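Local coordinates for cell surface protein (Putative S-layer protein) (Clostridioides difficile R20291, PDB 5NJL) that shows cell adhesion in vitro and probably belongs to the surface layer coating the bacterial cell wall, at residues E16-S19 / K20-L24; T55-D58 / E59-L63; G121-V125 / A126-A130. All coordinates share one frame; numbering follows the deposited sequence. Where two conformers were deposited one is given.

Overall arrangement
Interactions 1 and 2 are neighbours; interaction 3 stands far from both. Helix 14-25 carries interaction 1 and helix 57-65 interaction 2. Their centres lie about 11 Å apart, and both helices pack on the mixed five-stranded sheet. They meet directly, with CD1 of Ile57 against Val21 and Arg22, Val18 against Glu61, and a long, weak ion pair between Arg22 and Glu61. Interaction 3 comes last in sequence, where a short helical turn enters a separate three-stranded antiparallel sheet. Its centre is about 52 Å from that of interaction 1 and about 56 Å from that of interaction 2, across the chain's centre. Two adjoining helices over one sheet and a distant helix-to-strand junction suit the extended three-domain fold.

Interaction 1: residues E16-S19 / K20-L24; sequences ELVS and KVRDL. With SO4 (sulfate ion), chain B.
Leu17 and Val21, one helical turn apart, lie side by side and point the same way, with Leu17 CD1 3.7 Å from Val21 CG2. Leu17 CG is trans to its own backbone N (chi1 179°), which carries the isobutyl end along the helix beside the valine. This apolar side turns to the mixed five-stranded sheet, where Leu17 rests on Ile209 and Ile211 and Val21 on Ile42 and Ile77.

Backbone bonds hold the spacing. Val21 N donates to Leu17 O at 2.8 Å and Arg22 N to Val18 O at 2.9 Å, whereas the bond from Asp23 N to Ser19 O is weak.

The charged groups gather on the outer side. Glu16 OE2 and Lys20 NZ, 4.2 Å apart, probably attract each other, though too far apart for a salt bridge. Arg22, bent at chi3 (-66°), brings NH2 to 3.0 Å from sulfate O1, which sits at the guanidinium edge near its plane. A water in that plane accepts from Arg22 NH2 at 3.0 Å and also lies between Ser19 O and the sulfate, an ion probably left by crystallisation.

Such a division, apolar residues inward and charged ones outward, is typical of an amphipathic alpha-helix packed on a beta-sheet.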
ATOM      1  N   GLU A  16      22.284   3.301   0.215  1.00 36.12           N
ATOM      2  CA  GLU A  16      21.340   2.906  -0.838  1.00 39.28           C
ATOM      3  C   GLU A  16      19.905   3.339  -0.513  1.00 35.70           C
ATOM      4  O   GLU A  16      19.179   3.745  -1.415  1.00 35.02           O
ATOM      5  CB  GLU A  16      21.380   1.390  -1.113  1.00 45.38           C
ATOM      6  CG  GLU A  16      22.656   0.905  -1.813  1.00 53.46           C
ATOM      7  CD  GLU A  16      22.424  -0.317  -2.714  1.00 63.89           C
ATOM      8  OE1 GLU A  16      23.058  -0.385  -3.796  1.00 72.31           O
ATOM      9  OE2 GLU A  16      21.607  -1.206  -2.357  1.00 64.30           O
ATOM     10  N   LEU A  17      19.496   3.245   0.748  1.00 31.18           N
ATOM     11  CA  LEU A  17      18.179   3.731   1.154  1.00 31.14           C
ATOM     12  C   LEU A  17      18.052   5.261   0.952  1.00 31.62           C
ATOM     13  O   LEU A  17      17.028   5.756   0.455  1.00 29.04           O
ATOM     14  CB  LEU A  17      17.886   3.388   2.604  1.00 32.09           C
ATOM     15  CG  LEU A  17      16.547   3.881   3.138  1.00 34.79           C
ATOM     16  CD1 LEU A  17      15.401   3.191   2.414  1.00 34.99           C
ATOM     17  CD2 LEU A  17      16.406   3.684   4.630  1.00 37.91           C
ATOM     18  N   VAL A  18      19.080   6.005   1.355  1.00 28.44           N
ATOM     19  CA  VAL A  18      19.091   7.463   1.140  1.00 29.21           C
ATOM     20  C   VAL A  18      18.907   7.807  -0.319  1.00 30.03           C
ATOM     21  O   VAL A  18      18.100   8.677  -0.644  1.00 28.89           O
ATOM     22  CB  VAL A  18      20.360   8.120   1.714  1.00 28.36           C
ATOM     23  CG1 VAL A  18      20.558   9.538   1.189  1.00 28.12           C
ATOM     24  CG2 VAL A  18      20.269   8.096   3.223  1.00 30.07           C
ATOM     25  N   SER A  19      19.631   7.118  -1.193  1.00 29.41           N
ATOM     26  CA  SER A  19      19.509   7.344  -2.617  1.00 33.33           C
ATOM     27  C   SER A  19      18.104   7.080  -3.139  1.00 31.75           C
ATOM     28  O   SER A  19      17.562   7.893  -3.905  1.00 29.01           O
ATOM     29  CB  SER A  19      20.533   6.516  -3.380  1.00 35.86           C
ATOM     30  OG  SER A  19      21.819   6.879  -2.925  1.00 38.84           O
ATOM     31  N   LYS A  20      17.513   5.972  -2.715  1.00 32.96           N
ATOM     32  CA  LYS A  20      16.145   5.632  -3.140  1.00 33.92           C
ATOM     33  C   LYS A  20      15.102   6.592  -2.577  1.00 29.84           C
ATOM     34  O   LYS A  20      14.231   7.044  -3.312  1.00 29.60           O
ATOM     35  CB  LYS A  20      15.794   4.191  -2.762  1.00 39.75           C
ATOM     36  CG  LYS A  20      16.575   3.163  -3.576  1.00 46.14           C
ATOM     37  CD  LYS A  20      16.093   1.732  -3.304  1.00 52.59           C
ATOM     38  CE  LYS A  20      16.608   0.737  -4.343  1.00 56.10           C
ATOM     39  NZ  LYS A  20      17.971   0.249  -3.988  1.00 59.02           N
ATOM     40  N   VAL A  21      15.194   6.914  -1.292  1.00 27.35           N
ATOM     41  CA  VAL A  21      14.231   7.819  -0.659  1.00 28.09           C
ATOM     42  C   VAL A  21      14.357   9.251  -1.218  1.00 29.84           C
ATOM     43  O   VAL A  21      13.349   9.960  -1.367  1.00 27.68           O
ATOM     44  CB  VAL A  21      14.351   7.795   0.855  1.00 27.18           C
ATOM     45  CG1 VAL A  21      13.426   8.806   1.515  1.00 28.39           C
ATOM     46  CG2 VAL A  21      14.023   6.412   1.367  1.00 29.30           C
ATOM     47  N   ARG A  22      15.573   9.670  -1.544  1.00 27.49           N
ATOM     48  CA  ARG A  22      15.767  10.975  -2.181  1.00 28.35           C
ATOM     49  C   ARG A  22      14.949  11.053  -3.471  1.00 29.53           C
ATOM     50  O   ARG A  22      14.234  12.063  -3.711  1.00 26.83           O
ATOM     51  CB  ARG A  22      17.257  11.264  -2.462  1.00 29.24           C
ATOM     52  CG  ARG A  22      17.526  12.554  -3.251  1.00 28.69           C
ATOM     53  CD  ARG A  22      18.979  12.722  -3.725  1.00 29.99           C
ATOM     54  NE  ARG A  22      19.937  12.879  -2.611  1.00 28.92           N
ATOM     55  CZ  ARG A  22      20.895  11.998  -2.271  1.00 31.45           C
ATOM     56  NH1 ARG A  22      21.680  12.245  -1.239  1.00 29.20           N
ATOM     57  NH2 ARG A  22      21.076  10.859  -2.934  1.00 30.88           N
ATOM     58  N   ASP A  23      15.036   9.997  -4.287  1.00 30.24           N
ATOM     59  CA  ASP A  23      14.288   9.968  -5.546  0.55 32.18           C
ATOM     60  C   ASP A  23      12.764   9.960  -5.312  1.00 31.07           C
ATOM     61  O   ASP A  23      12.037  10.672  -6.014  1.00 32.74           O
ATOM     62  CB  ASP A  23      14.765   8.816  -6.449  0.55 33.90           C
ATOM     63  CG  ASP A  23      16.217   8.998  -6.933  0.55 36.10           C
ATOM     64  OD1 ASP A  23      16.757  10.133  -6.890  0.55 40.12           O
ATOM     65  OD2 ASP A  23      16.825   7.993  -7.360  0.55 38.58           O
ATOM     66  N   LEU A  24      12.289   9.204  -4.317  1.00 30.42           N
ATOM     67  CA  LEU A  24      10.868   9.188  -3.958  1.00 29.53           C
ATOM     68  C   LEU A  24      10.379  10.541  -3.513  1.00 30.47           C
ATOM     69  O   LEU A  24       9.286  10.967  -3.896  1.00 29.37           O
ATOM     70  CB  LEU A  24      10.575   8.198  -2.835  1.00 29.98           C
ATOM     71  CG  LEU A  24      10.767   6.707  -3.172  1.00 30.71           C
ATOM     72  CD1 LEU A  24      10.473   5.927  -1.922  1.00 32.11           C
ATOM     73  CD2 LEU A  24       9.905   6.234  -4.344  1.00 32.68           C
TER
HETATM   74  S   SO4 B 401      22.828   8.878  -5.767  1.00 54.99           S
HETATM   75  O1  SO4 B 401      22.629   8.689  -4.326  1.00 43.44           O
HETATM   76  O2  SO4 B 401      23.848   9.948  -5.934  1.00 54.23           O
HETATM   77  O3  SO4 B 401      23.315   7.609  -6.368  1.00 57.00           O
HETATM   78  O4  SO4 B 401      21.555   9.263  -6.428  1.00 51.02           O
HETATM   79  O   HOH W   1      19.409   9.838  -5.169  1.00 38.96           O

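Interaction 2: residues T55-D58 / E59-L63; sequences TNID and ELEKL. With SO4 (sulfate ion), chain Q.
Asn56 and Glu59 form a capping box, a local contact at the start of helix 57-65, just after the edge strand 52-54 of the five-stranded sheet. Asn56 occupies the N-cap, and Glu59, three residues on, folds its side chain back toward the chain that leads into the helix.

Two backbone amides converge on one carboxylate oxygen. Thr55 N donates to Glu59 OE2 at 2.8 Å and Asn56 N to the same atom at 3.3 Å, both from one face of the carboxylate plane, the second on the anti side. Beyond CB the Glu59 chain is stretched out (chi2 179°), and this gives it the reach to pass back over Asn56 O. With two amides gripping OE2, the carboxylate is held at the N-terminal end of the helix, whose partial positive charge it probably suits.

Asn56 completes the cap from its own side: in the conformer described, OD1 accepts a hydrogen bond from Asp58 N at 2.9 Å, in the carbonyl plane and on a lone pair. Its backbone oxygen accepts from Glu59 N, with the donor well above the carbonyl plane. The regular helical pattern then takes over, Ile57 O receiving Glu61 N and Asp58 O receiving Lys62 N.

On the inner side Ile57 and Leu60 cross obliquely, CD1 against CD2 at 3.9 Å, and Leu60 continues onto Ile54, Val44 and Val75. Asp58 OD1 and Glu61 OE1 stand 4.2 Å apart as like charges, a repulsion that the long, weak ion pair of Glu61 OE2 with Arg22 probably offsets in part.

Before the cap, Thr55 holds a sulfate, probably from the crystallisation liquor, through a hydrogen bond of 2.8 Å from OG1 to sulfate O1.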
ATOM      1  N   THR A  55      10.102  16.338   5.706  1.00 29.96           N
ATOM      2  CA  THR A  55       9.799  17.013   4.444  1.00 29.71           C
ATOM      3  C   THR A  55      10.969  17.195   3.509  1.00 30.50           C
ATOM      4  O   THR A  55      10.763  17.605   2.352  1.00 30.25           O
ATOM      5  CB  THR A  55       9.182  18.392   4.705  1.00 32.53           C
ATOM      6  OG1 THR A  55      10.071  19.170   5.538  1.00 34.60           O
ATOM      7  CG2 THR A  55       7.827  18.214   5.394  1.00 34.15           C
ATOM      8  N   ASN A  56      12.186  16.879   3.988  1.00 28.63           N
ATOM      9  CA  ASN A  56      13.409  16.942   3.180  0.60 29.35           C
ATOM     10  C   ASN A  56      14.256  15.709   3.502  1.00 27.74           C
ATOM     11  O   ASN A  56      14.345  15.293   4.655  1.00 27.16           O
ATOM     12  CB  ASN A  56      14.251  18.203   3.492  0.60 31.27           C
ATOM     13  CG  ASN A  56      15.349  18.465   2.449  0.60 34.40           C
ATOM     14  OD1 ASN A  56      16.431  17.828   2.430  0.60 30.05           O
ATOM     15  ND2 ASN A  56      15.082  19.443   1.572  0.60 37.14           N
ATOM     16  N   ILE A  57      14.879  15.150   2.480  1.00 27.25           N
ATOM     17  CA  ILE A  57      15.796  14.011   2.619  1.00 28.78           C
ATOM     18  C   ILE A  57      16.937  14.252   3.631  1.00 29.49           C
ATOM     19  O   ILE A  57      17.377  13.311   4.298  1.00 29.01           O
ATOM     20  CB  ILE A  57      16.342  13.575   1.232  1.00 27.85           C
ATOM     21  CG1 ILE A  57      17.133  12.269   1.317  1.00 29.05           C
ATOM     22  CG2 ILE A  57      17.156  14.671   0.553  1.00 28.97           C
ATOM     23  CD1 ILE A  57      16.330  11.071   1.788  1.00 29.54           C
ATOM     24  N   ASP A  58      17.390  15.499   3.768  1.00 28.47           N
ATOM     25  CA  ASP A  58      18.429  15.815   4.748  1.00 29.28           C
ATOM     26  C   ASP A  58      18.014  15.496   6.174  1.00 29.97           C
ATOM     27  O   ASP A  58      18.863  15.142   6.991  1.00 29.40           O
ATOM     28  CB  ASP A  58      18.934  17.269   4.673  1.00 29.21           C
ATOM     29  CG  ASP A  58      20.060  17.513   5.679  1.00 29.04           C
ATOM     30  OD1 ASP A  58      21.122  16.869   5.518  1.00 28.72           O
ATOM     31  OD2 ASP A  58      19.858  18.248   6.666  1.00 28.54           O
ATOM     32  N   GLU A  59      16.721  15.539   6.479  1.00 28.70           N
ATOM     33  CA  GLU A  59      16.285  15.146   7.809  1.00 30.68           C
ATOM     34  C   GLU A  59      16.637  13.686   8.108  1.00 30.42           C
ATOM     35  O   GLU A  59      17.038  13.364   9.235  1.00 30.14           O
ATOM     36  CB  GLU A  59      14.792  15.372   8.010  1.00 32.61           C
ATOM     37  CG  GLU A  59      14.393  16.835   7.997  1.00 34.60           C
ATOM     38  CD  GLU A  59      12.899  16.986   8.179  1.00 37.90           C
ATOM     39  OE1 GLU A  59      12.396  16.667   9.275  1.00 41.73           O
ATOM     40  OE2 GLU A  59      12.246  17.394   7.213  1.00 38.34           O
ATOM     41  N   LEU A  60      16.483  12.824   7.102  1.00 29.63           N
ATOM     42  CA  LEU A  60      16.852  11.410   7.235  1.00 29.59           C
ATOM     43  C   LEU A  60      18.365  11.252   7.288  1.00 29.01           C
ATOM     44  O   LEU A  60      18.878  10.521   8.127  1.00 29.72           O
ATOM     45  CB  LEU A  60      16.265  10.570   6.098  1.00 29.58           C
ATOM     46  CG  LEU A  60      16.744   9.122   6.009  1.00 30.58           C
ATOM     47  CD1 LEU A  60      16.321   8.370   7.248  1.00 32.09           C
ATOM     48  CD2 LEU A  60      16.175   8.484   4.758  1.00 33.45           C
ATOM     49  N   GLU A  61      19.074  11.905   6.376  1.00 28.45           N
ATOM     50  CA  GLU A  61      20.545  11.848   6.370  1.00 29.68           C
ATOM     51  C   GLU A  61      21.154  12.262   7.699  1.00 29.36           C
ATOM     52  O   GLU A  61      22.039  11.570   8.212  1.00 29.91           O
ATOM     53  CB  GLU A  61      21.139  12.663   5.247  1.00 28.37           C
ATOM     54  CG  GLU A  61      20.842  12.096   3.894  1.00 30.69           C
ATOM     55  CD  GLU A  61      21.223  13.031   2.774  1.00 32.58           C
ATOM     56  OE1 GLU A  61      20.468  14.017   2.476  1.00 32.85           O
ATOM     57  OE2 GLU A  61      22.276  12.755   2.169  1.00 32.18           O
ATOM     58  N   LYS A  62      20.671  13.355   8.276  1.00 29.25           N
ATOM     59  CA  LYS A  62      21.163  13.790   9.584  1.00 33.02           C
ATOM     60  C   LYS A  62      20.984  12.728  10.688  1.00 33.77           C
ATOM     61  O   LYS A  62      21.883  12.509  11.510  1.00 32.84           O
ATOM     62  CB  LYS A  62      20.497  15.091  10.019  1.00 34.16           C
ATOM     63  CG  LYS A  62      21.184  15.768  11.194  1.00 36.96           C
ATOM     64  CD  LYS A  62      20.528  17.099  11.551  1.00 39.77           C
ATOM     65  CE  LYS A  62      21.110  17.628  12.867  1.00 43.65           C
ATOM     66  NZ  LYS A  62      20.445  18.886  13.303  1.00 48.38           N
ATOM     67  N   LEU A  63      19.820  12.092  10.708  1.00 31.96           N
ATOM     68  CA  LEU A  63      19.500  11.093  11.708  1.00 32.79           C
ATOM     69  C   LEU A  63      20.319   9.822  11.513  1.00 32.48           C
ATOM     70  O   LEU A  63      20.824   9.275  12.491  1.00 34.40           O
ATOM     71  CB  LEU A  63      17.996  10.779  11.716  1.00 32.87           C
ATOM     72  CG  LEU A  63      17.112  11.893  12.294  1.00 34.42           C
ATOM     73  CD1 LEU A  63      15.642  11.712  11.934  1.00 34.83           C
ATOM     74  CD2 LEU A  63      17.242  11.962  13.811  1.00 38.41           C
TER
HETATM   75  S   SO4 Q 416      10.853  21.928   3.817  0.60 70.23           S
HETATM   76  O1  SO4 Q 416      10.477  21.926   5.247  0.60 70.10           O
HETATM   77  O2  SO4 Q 416      11.255  23.293   3.419  0.60 68.27           O
HETATM   78  O3  SO4 Q 416      11.980  20.997   3.594  0.60 63.37           O
HETATM   79  O4  SO4 Q 416       9.683  21.519   3.006  0.60 70.25           O

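Interaction 3: residues G121-V125 / A126-A130; sequences GIYKV and ADVKA. With SO4 (sulfate ion), chain M.
Tyr123 and Val128 meet through apolar atoms, Val128 CG2 approaching the ring obliquely at 3.9 Å from Tyr123 CD1. The tyrosine torsion (chi1 -63°) sets CG beside the backbone N, from where the CD1 side of the ring reaches the valine. Ile111 of helix 101-115 touches both residues. A second apolar pair, nearer the turn, joins Ile122 CG2 to Ala126 CB at 3.9 Å, and Leu143 of the adjacent strand touches Ile122 and Val128.

The turn is loosely bonded within itself. Val125 N donates to Ile122 O at 3.1 Å, and Ala126 N reaches the same oxygen at 3.0 Å, but through a weak, strongly bent bond (122°). The backbone O of Tyr123 accepts from Lys146 NZ, and the strand pairs with 138-145.

A sulfate, probably from the crystallisation liquor, sits at the start of the turn. Gly121 N points almost straight at its O1 (3.2 Å, 177°), while the aliphatic CD of Lys124 lies 3.2 Å from O4. Gly121 has a positive phi, a conformation that favours glycine.

The arrangement is that of a short helical turn running directly into an edge strand, here 126-133 of a three-stranded antiparallel sheet whose apolar side faces a helix.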
ATOM      1  N   GLY A 121     -30.267  13.112 -15.878  1.00 31.86           N
ATOM      2  CA  GLY A 121     -29.358  12.599 -16.888  1.00 31.87           C
ATOM      3  C   GLY A 121     -30.047  11.615 -17.817  1.00 31.08           C
ATOM      4  O   GLY A 121     -31.165  11.866 -18.285  1.00 28.03           O
ATOM      5  N   ILE A 122     -29.417  10.455 -18.006  1.00 29.55           N
ATOM      6  CA  ILE A 122     -29.901   9.456 -18.962  1.00 28.56           C
ATOM      7  C   ILE A 122     -31.266   8.903 -18.538  1.00 28.85           C
ATOM      8  O   ILE A 122     -32.131   8.694 -19.380  1.00 26.53           O
ATOM      9  CB  ILE A 122     -28.852   8.342 -19.185  1.00 26.86           C
ATOM     10  CG1 ILE A 122     -27.620   8.947 -19.861  1.00 27.78           C
ATOM     11  CG2 ILE A 122     -29.425   7.210 -20.046  1.00 27.17           C
ATOM     12  CD1 ILE A 122     -26.425   8.013 -19.951  1.00 27.86           C
ATOM     13  N   TYR A 123     -31.484   8.745 -17.232  1.00 28.14           N
ATOM     14  CA  TYR A 123     -32.743   8.219 -16.732  1.00 29.73           C
ATOM     15  C   TYR A 123     -33.985   9.014 -17.155  1.00 30.10           C
ATOM     16  O   TYR A 123     -35.063   8.432 -17.287  1.00 30.72           O
ATOM     17  CB  TYR A 123     -32.749   8.144 -15.214  1.00 29.79           C
ATOM     18  CG  TYR A 123     -31.740   7.214 -14.590  1.00 28.70           C
ATOM     19  CD1 TYR A 123     -31.955   5.837 -14.568  1.00 28.86           C
ATOM     20  CD2 TYR A 123     -30.619   7.723 -13.934  1.00 29.08           C
ATOM     21  CE1 TYR A 123     -31.050   4.988 -13.955  1.00 29.06           C
ATOM     22  CE2 TYR A 123     -29.700   6.882 -13.308  1.00 29.47           C
ATOM     23  CZ  TYR A 123     -29.918   5.525 -13.318  1.00 29.59           C
ATOM     24  OH  TYR A 123     -29.019   4.686 -12.702  1.00 30.42           O
ATOM     25  N   LYS A 124     -33.817  10.318 -17.359  1.00 31.27           N
ATOM     26  CA  LYS A 124     -34.905  11.193 -17.801  1.00 34.19           C
ATOM     27  C   LYS A 124     -35.398  10.886 -19.212  1.00 31.60           C
ATOM     28  O   LYS A 124     -36.579  11.008 -19.485  1.00 30.24           O
ATOM     29  CB  LYS A 124     -34.453  12.657 -17.750  1.00 36.99           C
ATOM     30  CG  LYS A 124     -35.576  13.670 -17.924  1.00 44.18           C
ATOM     31  CD  LYS A 124     -35.050  15.081 -17.723  1.00 49.86           C
ATOM     32  CE  LYS A 124     -36.149  16.121 -17.943  1.00 57.56           C
ATOM     33  NZ  LYS A 124     -37.277  16.003 -16.969  1.00 61.08           N
ATOM     34  N   VAL A 125     -34.482  10.516 -20.102  1.00 29.82           N
ATOM     35  CA  VAL A 125     -34.776  10.392 -21.521  1.00 29.23           C
ATOM     36  C   VAL A 125     -34.721   8.960 -22.054  1.00 28.52           C
ATOM     37  O   VAL A 125     -34.968   8.752 -23.244  1.00 27.86           O
ATOM     38  CB  VAL A 125     -33.818  11.290 -22.338  1.00 31.20           C
ATOM     39  CG1 VAL A 125     -34.064  12.750 -21.956  1.00 32.68           C
ATOM     40  CG2 VAL A 125     -32.341  10.882 -22.155  1.00 28.70           C
ATOM     41  N   ALA A 126     -34.392   7.993 -21.191  1.00 25.19           N
ATOM     42  CA  ALA A 126     -34.233   6.595 -21.615  1.00 25.77           C
ATOM     43  C   ALA A 126     -34.768   5.605 -20.602  1.00 27.00           C
ATOM     44  O   ALA A 126     -34.675   5.854 -19.387  1.00 27.17           O
ATOM     45  CB  ALA A 126     -32.761   6.312 -21.910  1.00 27.11           C
ATOM     46  N   ASP A 127     -35.317   4.487 -21.100  1.00 25.66           N
ATOM     47  CA  ASP A 127     -35.642   3.317 -20.289  1.00 27.94           C
ATOM     48  C   ASP A 127     -34.310   2.602 -20.051  1.00 26.76           C
ATOM     49  O   ASP A 127     -33.504   2.499 -20.969  1.00 25.01           O
ATOM     50  CB  ASP A 127     -36.534   2.298 -21.015  1.00 32.54           C
ATOM     51  CG  ASP A 127     -37.785   2.884 -21.597  1.00 41.80           C
ATOM     52  OD1 ASP A 127     -38.452   3.709 -20.907  1.00 44.64           O
ATOM     53  OD2 ASP A 127     -38.101   2.472 -22.750  1.00 39.81           O
ATOM     54  N   VAL A 128     -34.104   2.076 -18.851  1.00 24.43           N
ATOM     55  CA  VAL A 128     -32.791   1.524 -18.466  1.00 23.95           C
ATOM     56  C   VAL A 128     -32.987   0.135 -17.944  1.00 24.03           C
ATOM     57  O   VAL A 128     -33.876  -0.105 -17.104  1.00 24.06           O
ATOM     58  CB  VAL A 128     -32.101   2.377 -17.365  1.00 24.30           C
ATOM     59  CG1 VAL A 128     -30.754   1.771 -16.976  1.00 25.52           C
ATOM     60  CG2 VAL A 128     -31.894   3.793 -17.850  1.00 25.90           C
ATOM     61  N   LYS A 129     -32.161  -0.786 -18.424  1.00 22.63           N
ATOM     62  CA  LYS A 129     -31.997  -2.076 -17.808  1.00 24.02           C
ATOM     63  C   LYS A 129     -30.554  -2.273 -17.445  1.00 25.14           C
ATOM     64  O   LYS A 129     -29.656  -1.861 -18.185  1.00 22.23           O
ATOM     65  CB  LYS A 129     -32.389  -3.194 -18.758  1.00 26.21           C
ATOM     66  CG  LYS A 129     -33.810  -3.150 -19.249  1.00 30.82           C
ATOM     67  CD  LYS A 129     -34.762  -3.714 -18.248  1.00 34.54           C
ATOM     68  CE  LYS A 129     -36.083  -4.026 -18.920  1.00 36.03           C
ATOM     69  NZ  LYS A 129     -37.014  -4.382 -17.844  1.00 43.45           N
ATOM     70  N   ALA A 130     -30.305  -2.919 -16.312  1.00 24.09           N
ATOM     71  CA  ALA A 130     -28.933  -3.190 -15.937  1.00 24.31           C
ATOM     72  C   ALA A 130     -28.868  -4.594 -15.432  1.00 24.94           C
ATOM     73  O   ALA A 130     -29.639  -4.962 -14.533  1.00 27.95           O
ATOM     74  CB  ALA A 130     -28.463  -2.214 -14.876  1.00 25.85           C
TER
HETATM   75  S   SO4 M 412     -30.985  16.277 -16.888  1.00132.33           S
HETATM   76  O1  SO4 M 412     -30.581  16.252 -15.459  1.00112.77           O
HETATM   77  O2  SO4 M 412     -31.692  17.545 -17.181  1.00132.54           O
HETATM   78  O3  SO4 M 412     -29.790  16.159 -17.760  1.00126.70           O
HETATM   79  O4  SO4 M 412     -31.905  15.154 -17.182  1.00135.69           O